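Local coordinates for protein predicted metal-dependent hydrolase of the TIM-barrel fold (PDB 2QPX) that is of unknown function but binds two zinc ions and is probably a metal-dependent hydrolase of the amidohydrolase type, at residues D10-F21 with H94-V105. Residues are numbered along the deposited sequence; the frame is centred on the assembly and turned at random.
Sequences DQVPLLDHHCHF and HFKELLIDTGFV. With ZN (zinc ion), chain B.
The His-X-His zinc motif of the amidohydrolase TIM barrel, His18 and His20, sits at the C-terminal end of strand 14-19, the first barrel strand, which pairs in parallel with strand 95-101. Leu14 N donates to His94 O, and Lys96 N to Leu14 O at 2.8 Å. Asp16 N donates to Glu97 O and Leu99 N to Asp16 O. Two beta bulges shift the register, the second at His17 and His18. Beyond it, Cys19 N donates to Leu99 O and Asp101 N to Cys19 O. Leu14 CD1 lies over the face of the Phe95 ring, 4.1 Å from its centroid. Asp16 OD2, hydrogen-bonded to Ser317 OG, touches the edge of that ring at CE2, in its plane. His18 NE2 and His20 NE2 each bind zinc at 2.1 Å; Asp318, the carboxylated Lys167 and a water complete the site. Asp101 CG is anti to the backbone N (chi1 168°), which puts the carboxylate alongside both histidines. Asp101 OD2 lies 3.5 Å from His20 CE1; it is salt-bridged to Arg129 and hydrogen-bonded to NZ of the carboxylated Lys167. Phe104 turns its edge to the face of His20, a T-shaped pair with planes 82° apart. Ile100 CG2 makes a CH-pi contact over one face of Phe21. Zinc on NE2 and a four-bonded water on ND1 should together fix the His20 ring; the same N-H leans weakly toward Asp101 O, 3.4 Å from His20 ND1.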
ATOM      1  N   ASP A  10     -20.796   5.531  21.813  1.00 22.54           N
ATOM      2  CA  ASP A  10     -20.369   5.734  23.188  1.00 22.97           C
ATOM      3  C   ASP A  10     -20.799   4.591  24.118  1.00 22.31           C
ATOM      4  O   ASP A  10     -20.051   4.187  25.009  1.00 27.50           O
ATOM      5  CB  ASP A  10     -20.945   7.050  23.760  1.00 24.47           C
ATOM      6  CG  ASP A  10     -20.211   8.266  23.301  1.00 30.77           C
ATOM      7  OD1 ASP A  10     -19.057   8.168  22.815  1.00 30.07           O
ATOM      8  OD2 ASP A  10     -20.793   9.363  23.445  1.00 34.32           O
ATOM      9  N   GLN A  11     -22.002   4.075  23.912  1.00 20.24           N
ATOM     10  CA  GLN A  11     -22.537   3.058  24.793  0.70 22.82           C
ATOM     11  C   GLN A  11     -22.282   1.610  24.359  1.00 22.78           C
ATOM     12  O   GLN A  11     -22.633   0.672  25.083  1.00 23.78           O
ATOM     13  CB  GLN A  11     -24.035   3.291  25.064  0.70 24.47           C
ATOM     14  CG  GLN A  11     -24.932   3.195  23.873  0.70 30.54           C
ATOM     15  CD  GLN A  11     -25.266   1.760  23.505  0.70 30.50           C
ATOM     16  OE1 GLN A  11     -25.827   1.033  24.328  0.70 32.72           O
ATOM     17  NE2 GLN A  11     -24.922   1.340  22.260  0.70 21.62           N
ATOM     18  N   VAL A  12     -21.671   1.394  23.181  1.00 19.81           N
ATOM     19  CA  VAL A  12     -21.455   0.045  22.678  0.50 19.35           C
ATOM     20  C   VAL A  12     -20.380  -0.684  23.510  1.00 19.01           C
ATOM     21  O   VAL A  12     -19.303  -0.163  23.715  1.00 19.69           O
ATOM     22  CB  VAL A  12     -21.055   0.084  21.177  0.50 18.19           C
ATOM     23  CG1 VAL A  12     -20.611  -1.292  20.690  0.50 17.80           C
ATOM     24  CG2 VAL A  12     -22.196   0.641  20.304  0.50 16.84           C
ATOM     25  N   PRO A  13     -20.676  -1.887  23.995  1.00 17.99           N
ATOM     26  CA  PRO A  13     -19.643  -2.633  24.717  1.00 19.31           C
ATOM     27  C   PRO A  13     -18.518  -3.155  23.807  1.00 17.01           C
ATOM     28  O   PRO A  13     -18.700  -3.314  22.597  1.00 17.75           O
ATOM     29  CB  PRO A  13     -20.410  -3.797  25.321  1.00 22.60           C
ATOM     30  CG  PRO A  13     -21.684  -3.837  24.626  1.00 22.42           C
ATOM     31  CD  PRO A  13     -21.971  -2.601  23.968  1.00 18.02           C
ATOM     32  N   LEU A  14     -17.370  -3.395  24.424  1.00 16.75           N
ATOM     33  CA  LEU A  14     -16.185  -3.925  23.702  1.00 15.35           C
ATOM     34  C   LEU A  14     -15.774  -5.239  24.281  1.00 17.55           C
ATOM     35  O   LEU A  14     -15.597  -5.357  25.497  1.00 17.42           O
ATOM     36  CB  LEU A  14     -14.998  -2.935  23.810  1.00 15.48           C
ATOM     37  CG  LEU A  14     -15.207  -1.544  23.209  1.00 16.92           C
ATOM     38  CD1 LEU A  14     -14.078  -0.598  23.650  1.00 18.02           C
ATOM     39  CD2 LEU A  14     -15.341  -1.598  21.656  1.00 17.65           C
ATOM     40  N   LEU A  15     -15.580  -6.227  23.406  1.00 15.93           N
ATOM     41  CA  LEU A  15     -14.947  -7.488  23.793  1.00 16.48           C
ATOM     42  C   LEU A  15     -13.557  -7.410  23.174  1.00 16.11           C
ATOM     43  O   LEU A  15     -13.426  -7.469  21.949  1.00 16.07           O
ATOM     44  CB  LEU A  15     -15.734  -8.692  23.284  1.00 16.66           C
ATOM     45  CG  LEU A  15     -15.430 -10.039  23.947  1.00 15.98           C
ATOM     46  CD1 LEU A  15     -16.345 -11.170  23.400  1.00 17.39           C
ATOM     47  CD2 LEU A  15     -13.905 -10.462  23.877  1.00 17.53           C
ATOM     48  N   ASP A  16     -12.552  -7.235  24.026  1.00 15.52           N
ATOM     49  CA  ASP A  16     -11.178  -7.056  23.541  1.00 15.19           C
ATOM     50  C   ASP A  16     -10.599  -8.455  23.340  1.00 13.88           C
ATOM     51  O   ASP A  16     -10.091  -9.076  24.278  1.00 14.66           O
ATOM     52  CB  ASP A  16     -10.339  -6.265  24.545  1.00 15.13           C
ATOM     53  CG  ASP A  16      -9.060  -5.693  23.947  1.00 13.91           C
ATOM     54  OD1 ASP A  16      -8.618  -6.186  22.878  1.00 15.72           O
ATOM     55  OD2 ASP A  16      -8.488  -4.775  24.612  1.00 15.28           O
ATOM     56  N   HIS A  17     -10.653  -8.920  22.090  1.00 13.31           N
ATOM     57  CA  HIS A  17     -10.375 -10.345  21.812  1.00 13.16           C
ATOM     58  C   HIS A  17      -8.884 -10.699  21.803  1.00 13.08           C
ATOM     59  O   HIS A  17      -8.551 -11.888  21.783  1.00 13.73           O
ATOM     60  CB  HIS A  17     -11.080 -10.836  20.530  1.00 14.61           C
ATOM     61  CG  HIS A  17     -10.272 -10.589  19.318  1.00 13.94           C
ATOM     62  ND1 HIS A  17      -9.523 -11.582  18.720  1.00 13.12           N
ATOM     63  CD2 HIS A  17     -10.005  -9.435  18.649  1.00 15.04           C
ATOM     64  CE1 HIS A  17      -8.798 -11.032  17.759  1.00 15.05           C
ATOM     65  NE2 HIS A  17      -9.079  -9.737  17.677  1.00 15.77           N
ATOM     66  N   HIS A  18      -8.012  -9.693  21.800  1.00 13.98           N
ATOM     67  CA  HIS A  18      -6.591  -9.922  21.867  1.00 13.06           C
ATOM     68  C   HIS A  18      -5.895  -8.777  22.580  1.00 13.18           C
ATOM     69  O   HIS A  18      -5.793  -7.670  22.030  1.00 13.40           O
ATOM     70  CB  HIS A  18      -5.980 -10.101  20.476  1.00 13.90           C
ATOM     71  CG  HIS A  18      -4.496 -10.250  20.540  1.00 13.92           C
ATOM     72  ND1 HIS A  18      -3.876 -11.447  20.830  1.00 15.11           N
ATOM     73  CD2 HIS A  18      -3.515  -9.331  20.430  1.00 15.64           C
ATOM     74  CE1 HIS A  18      -2.563 -11.259  20.865  1.00 15.34           C
ATOM     75  NE2 HIS A  18      -2.318  -9.979  20.649  1.00 15.25           N
ATOM     76  N   CYS A  19      -5.340  -9.074  23.752  1.00 13.36           N
ATOM     77  CA  CYS A  19      -4.623  -8.073  24.534  1.00 12.71           C
ATOM     78  C   CYS A  19      -3.672  -8.790  25.488  1.00 13.83           C
ATOM     79  O   CYS A  19      -3.467  -9.994  25.385  1.00 14.60           O
ATOM     80  CB  CYS A  19      -5.621  -7.122  25.223  1.00 13.68           C
ATOM     81  SG  CYS A  19      -6.800  -7.988  26.296  1.00 15.79           S
ATOM     82  N   HIS A  20      -3.095  -8.049  26.421  1.00 14.25           N
ATOM     83  CA  HIS A  20      -1.930  -8.496  27.159  1.00 14.43           C
ATOM     84  C   HIS A  20      -1.963  -8.030  28.636  1.00 14.30           C
ATOM     85  O   HIS A  20      -2.722  -7.124  29.041  1.00 14.15           O
ATOM     86  CB  HIS A  20      -0.676  -7.981  26.468  1.00 14.00           C
ATOM     87  CG  HIS A  20      -0.444  -8.605  25.118  1.00 14.92           C
ATOM     88  ND1 HIS A  20      -0.104  -9.929  24.968  1.00 17.25           N
ATOM     89  CD2 HIS A  20      -0.514  -8.089  23.861  1.00 17.66           C
ATOM     90  CE1 HIS A  20      -0.010 -10.211  23.667  1.00 17.08           C
ATOM     91  NE2 HIS A  20      -0.249  -9.109  22.971  1.00 16.27           N
ATOM     92  N   PHE A  21      -1.155  -8.691  29.455  1.00 13.93           N
ATOM     93  CA  PHE A  21      -1.100  -8.391  30.870  1.00 14.11           C
ATOM     94  C   PHE A  21      -0.776  -6.929  31.152  1.00 15.14           C
ATOM     95  O   PHE A  21       0.045  -6.281  30.471  1.00 14.64           O
ATOM     96  CB  PHE A  21       0.006  -9.168  31.552  1.00 16.36           C
ATOM     97  CG  PHE A  21      -0.177 -10.652  31.581  1.00 16.49           C
ATOM     98  CD1 PHE A  21      -1.223 -11.249  32.218  1.00 19.03           C
ATOM     99  CD2 PHE A  21       0.765 -11.470  30.968  1.00 17.70           C
ATOM    100  CE1 PHE A  21      -1.333 -12.643  32.288  1.00 19.82           C
ATOM    101  CE2 PHE A  21       0.642 -12.842  31.022  1.00 19.58           C
ATOM    102  CZ  PHE A  21      -0.403 -13.418  31.689  1.00 20.12           C
ATOM    103  N   HIS A  94     -16.543   1.173  28.057  1.00 17.09           N
ATOM    104  CA  HIS A  94     -17.501   0.061  28.114  1.00 17.32           C
ATOM    105  C   HIS A  94     -16.822  -1.279  27.702  1.00 16.74           C
ATOM    106  O   HIS A  94     -17.448  -2.115  27.071  1.00 17.65           O
ATOM    107  CB  HIS A  94     -18.772   0.359  27.287  1.00 18.79           C
ATOM    108  CG  HIS A  94     -19.605   1.473  27.842  1.00 21.51           C
ATOM    109  ND1 HIS A  94     -20.814   1.239  28.440  1.00 31.03           N
ATOM    110  CD2 HIS A  94     -19.402   2.804  27.903  1.00 26.68           C
ATOM    111  CE1 HIS A  94     -21.325   2.390  28.855  1.00 30.94           C
ATOM    112  NE2 HIS A  94     -20.481   3.358  28.557  1.00 25.97           N
ATOM    113  N   PHE A  95     -15.555  -1.465  28.073  1.00 15.85           N
ATOM    114  CA  PHE A  95     -14.973  -2.801  27.954  1.00 16.18           C
ATOM    115  C   PHE A  95     -15.778  -3.779  28.802  1.00 16.29           C
ATOM    116  O   PHE A  95     -16.102  -3.491  29.956  1.00 17.90           O
ATOM    117  CB  PHE A  95     -13.528  -2.819  28.435  1.00 15.36           C
ATOM    118  CG  PHE A  95     -12.504  -2.229  27.486  1.00 15.50           C
ATOM    119  CD1 PHE A  95     -12.282  -0.861  27.425  1.00 15.16           C
ATOM    120  CD2 PHE A  95     -11.711  -3.048  26.683  1.00 15.78           C
ATOM    121  CE1 PHE A  95     -11.286  -0.320  26.646  1.00 15.17           C
ATOM    122  CE2 PHE A  95     -10.711  -2.495  25.900  1.00 15.78           C
ATOM    123  CZ  PHE A  95     -10.512  -1.153  25.849  1.00 14.34           C
ATOM    124  N   LYS A  96     -16.083  -4.938  28.244  1.00 16.68           N
ATOM    125  CA  LYS A  96     -16.807  -5.979  28.993  1.00 17.46           C
ATOM    126  C   LYS A  96     -16.057  -7.286  29.178  1.00 18.26           C
ATOM    127  O   LYS A  96     -16.437  -8.093  30.013  1.00 16.87           O
ATOM    128  CB  LYS A  96     -18.181  -6.245  28.370  1.00 18.84           C
ATOM    129  CG  LYS A  96     -19.130  -5.040  28.437  1.00 20.08           C
ATOM    130  CD  LYS A  96     -19.446  -4.600  29.853  1.00 23.02           C
ATOM    131  CE  LYS A  96     -20.385  -3.385  29.799  1.00 25.66           C
ATOM    132  NZ  LYS A  96     -20.766  -2.986  31.167  1.00 29.34           N
ATOM    133  N   GLU A  97     -14.982  -7.525  28.422  1.00 16.39           N
ATOM    134  CA  GLU A  97     -14.166  -8.737  28.607  1.00 15.30           C
ATOM    135  C   GLU A  97     -12.815  -8.516  27.946  1.00 14.30           C
ATOM    136  O   GLU A  97     -12.761  -7.849  26.925  1.00 16.22           O
ATOM    137  CB  GLU A  97     -14.855  -9.972  28.028  1.00 15.24           C
ATOM    138  CG  GLU A  97     -14.196 -11.281  28.440  1.00 16.99           C
ATOM    139  CD  GLU A  97     -14.837 -12.502  27.882  1.00 17.34           C
ATOM    140  OE1 GLU A  97     -15.424 -12.415  26.787  1.00 19.60           O
ATOM    141  OE2 GLU A  97     -14.735 -13.555  28.566  1.00 20.05           O
ATOM    142  N   LEU A  98     -11.768  -9.096  28.534  1.00 14.93           N
ATOM    143  CA  LEU A  98     -10.438  -9.148  27.956  1.00 15.34           C
ATOM    144  C   LEU A  98     -10.035 -10.581  27.719  1.00 14.90           C
ATOM    145  O   LEU A  98     -10.140 -11.408  28.619  1.00 15.98           O
ATOM    146  CB  LEU A  98      -9.424  -8.528  28.897  1.00 14.16           C
ATOM    147  CG  LEU A  98      -9.701  -7.086  29.400  1.00 13.20           C
ATOM    148  CD1 LEU A  98      -8.512  -6.632  30.287  1.00 15.18           C
ATOM    149  CD2 LEU A  98     -10.103  -6.093  28.307  1.00 15.58           C
ATOM    150  N   LEU A  99      -9.527 -10.872  26.515  1.00 14.57           N
ATOM    151  CA  LEU A  99      -8.891 -12.157  26.239  1.00 15.02           C
ATOM    152  C   LEU A  99      -7.388 -11.900  26.092  1.00 13.37           C
ATOM    153  O   LEU A  99      -6.949 -11.285  25.120  1.00 14.57           O
ATOM    154  CB  LEU A  99      -9.476 -12.821  24.987  1.00 15.39           C
ATOM    155  CG  LEU A  99     -11.003 -12.827  24.834  1.00 16.37           C
ATOM    156  CD1 LEU A  99     -11.448 -13.625  23.590  1.00 16.62           C
ATOM    157  CD2 LEU A  99     -11.655 -13.365  26.098  1.00 17.81           C
ATOM    158  N   ILE A 100      -6.617 -12.354  27.073  1.00 14.53           N
ATOM    159  CA  ILE A 100      -5.200 -12.059  27.196  1.00 13.28           C
ATOM    160  C   ILE A 100      -4.352 -13.230  26.659  1.00 13.78           C
ATOM    161  O   ILE A 100      -4.489 -14.384  27.084  1.00 14.43           O
ATOM    162  CB  ILE A 100      -4.786 -11.773  28.638  1.00 14.22           C
ATOM    163  CG1 ILE A 100      -5.364 -10.394  29.062  1.00 16.19           C
ATOM    164  CG2 ILE A 100      -3.267 -11.846  28.812  1.00 15.75           C
ATOM    165  CD1 ILE A 100      -5.068  -9.943  30.482  1.00 16.40           C
ATOM    166  N   ASP A 101      -3.497 -12.898  25.694  1.00 15.07           N
ATOM    167  CA  ASP A 101      -2.451 -13.795  25.211  1.00 14.01           C
ATOM    168  C   ASP A 101      -1.387 -13.863  26.312  1.00 15.75           C
ATOM    169  O   ASP A 101      -0.631 -12.916  26.536  1.00 16.02           O
ATOM    170  CB  ASP A 101      -1.890 -13.247  23.895  1.00 15.78           C
ATOM    171  CG  ASP A 101      -0.600 -13.925  23.449  1.00 17.72           C
ATOM    172  OD1 ASP A 101      -0.057 -14.846  24.081  1.00 16.77           O
ATOM    173  OD2 ASP A 101      -0.143 -13.438  22.411  1.00 19.27           O
ATOM    174  N   THR A 102      -1.335 -14.980  27.025  1.00 15.28           N
ATOM    175  CA  THR A 102      -0.526 -15.057  28.221  1.00 16.60           C
ATOM    176  C   THR A 102       0.959 -15.379  27.900  1.00 17.71           C
ATOM    177  O   THR A 102       1.762 -15.546  28.813  1.00 19.48           O
ATOM    178  CB  THR A 102      -1.095 -16.097  29.201  1.00 16.16           C
ATOM    179  OG1 THR A 102      -1.153 -17.367  28.545  1.00 17.75           O
ATOM    180  CG2 THR A 102      -2.469 -15.716  29.716  1.00 18.60           C
ATOM    181  N   GLY A 103       1.315 -15.460  26.615  1.00 16.32           N
ATOM    182  CA  GLY A 103       2.686 -15.746  26.213  1.00 17.82           C
ATOM    183  C   GLY A 103       3.633 -14.547  26.197  1.00 19.26           C
ATOM    184  O   GLY A 103       4.833 -14.727  26.101  1.00 22.57           O
ATOM    185  N   PHE A 104       3.106 -13.323  26.281  1.00 17.55           N
ATOM    186  CA  PHE A 104       3.921 -12.107  26.459  1.00 18.58           C
ATOM    187  C   PHE A 104       3.880 -11.667  27.912  1.00 18.25           C
ATOM    188  O   PHE A 104       2.805 -11.485  28.473  1.00 18.70           O
ATOM    189  CB  PHE A 104       3.405 -10.967  25.594  1.00 19.14           C
ATOM    190  CG  PHE A 104       4.035  -9.622  25.918  1.00 19.99           C
ATOM    191  CD1 PHE A 104       5.371  -9.409  25.712  1.00 26.38           C
ATOM    192  CD2 PHE A 104       3.278  -8.607  26.521  1.00 21.10           C
ATOM    193  CE1 PHE A 104       5.951  -8.208  26.060  1.00 28.29           C
ATOM    194  CE2 PHE A 104       3.848  -7.406  26.841  1.00 23.99           C
ATOM    195  CZ  PHE A 104       5.185  -7.218  26.642  1.00 24.48           C
ATOM    196  N   VAL A 105       5.047 -11.483  28.507  1.00 18.42           N
ATOM    197  CA  VAL A 105       5.126 -11.104  29.909  1.00 19.87           C
ATOM    198  C   VAL A 105       5.896  -9.800  30.031  1.00 19.76           C
ATOM    199  O   VAL A 105       7.123  -9.761  29.835  1.00 20.95           O
ATOM    200  CB  VAL A 105       5.814 -12.192  30.730  1.00 21.69           C
ATOM    201  CG1 VAL A 105       5.948 -11.735  32.210  1.00 23.53           C
ATOM    202  CG2 VAL A 105       5.038 -13.501  30.647  1.00 24.01           C
TER
HETATM  203 ZN    ZN B 376      -0.422  -9.095  20.896  0.70 14.91          ZN
HETATM  204  O   HOH W   1     -22.130  -1.177  27.356  1.00 34.15           O
HETATM  205  O   HOH W   2       0.280 -10.703  27.831  1.00 16.99           O
HETATM  206  O   HOH W   3       1.051  -8.162  19.779  1.00 29.42           O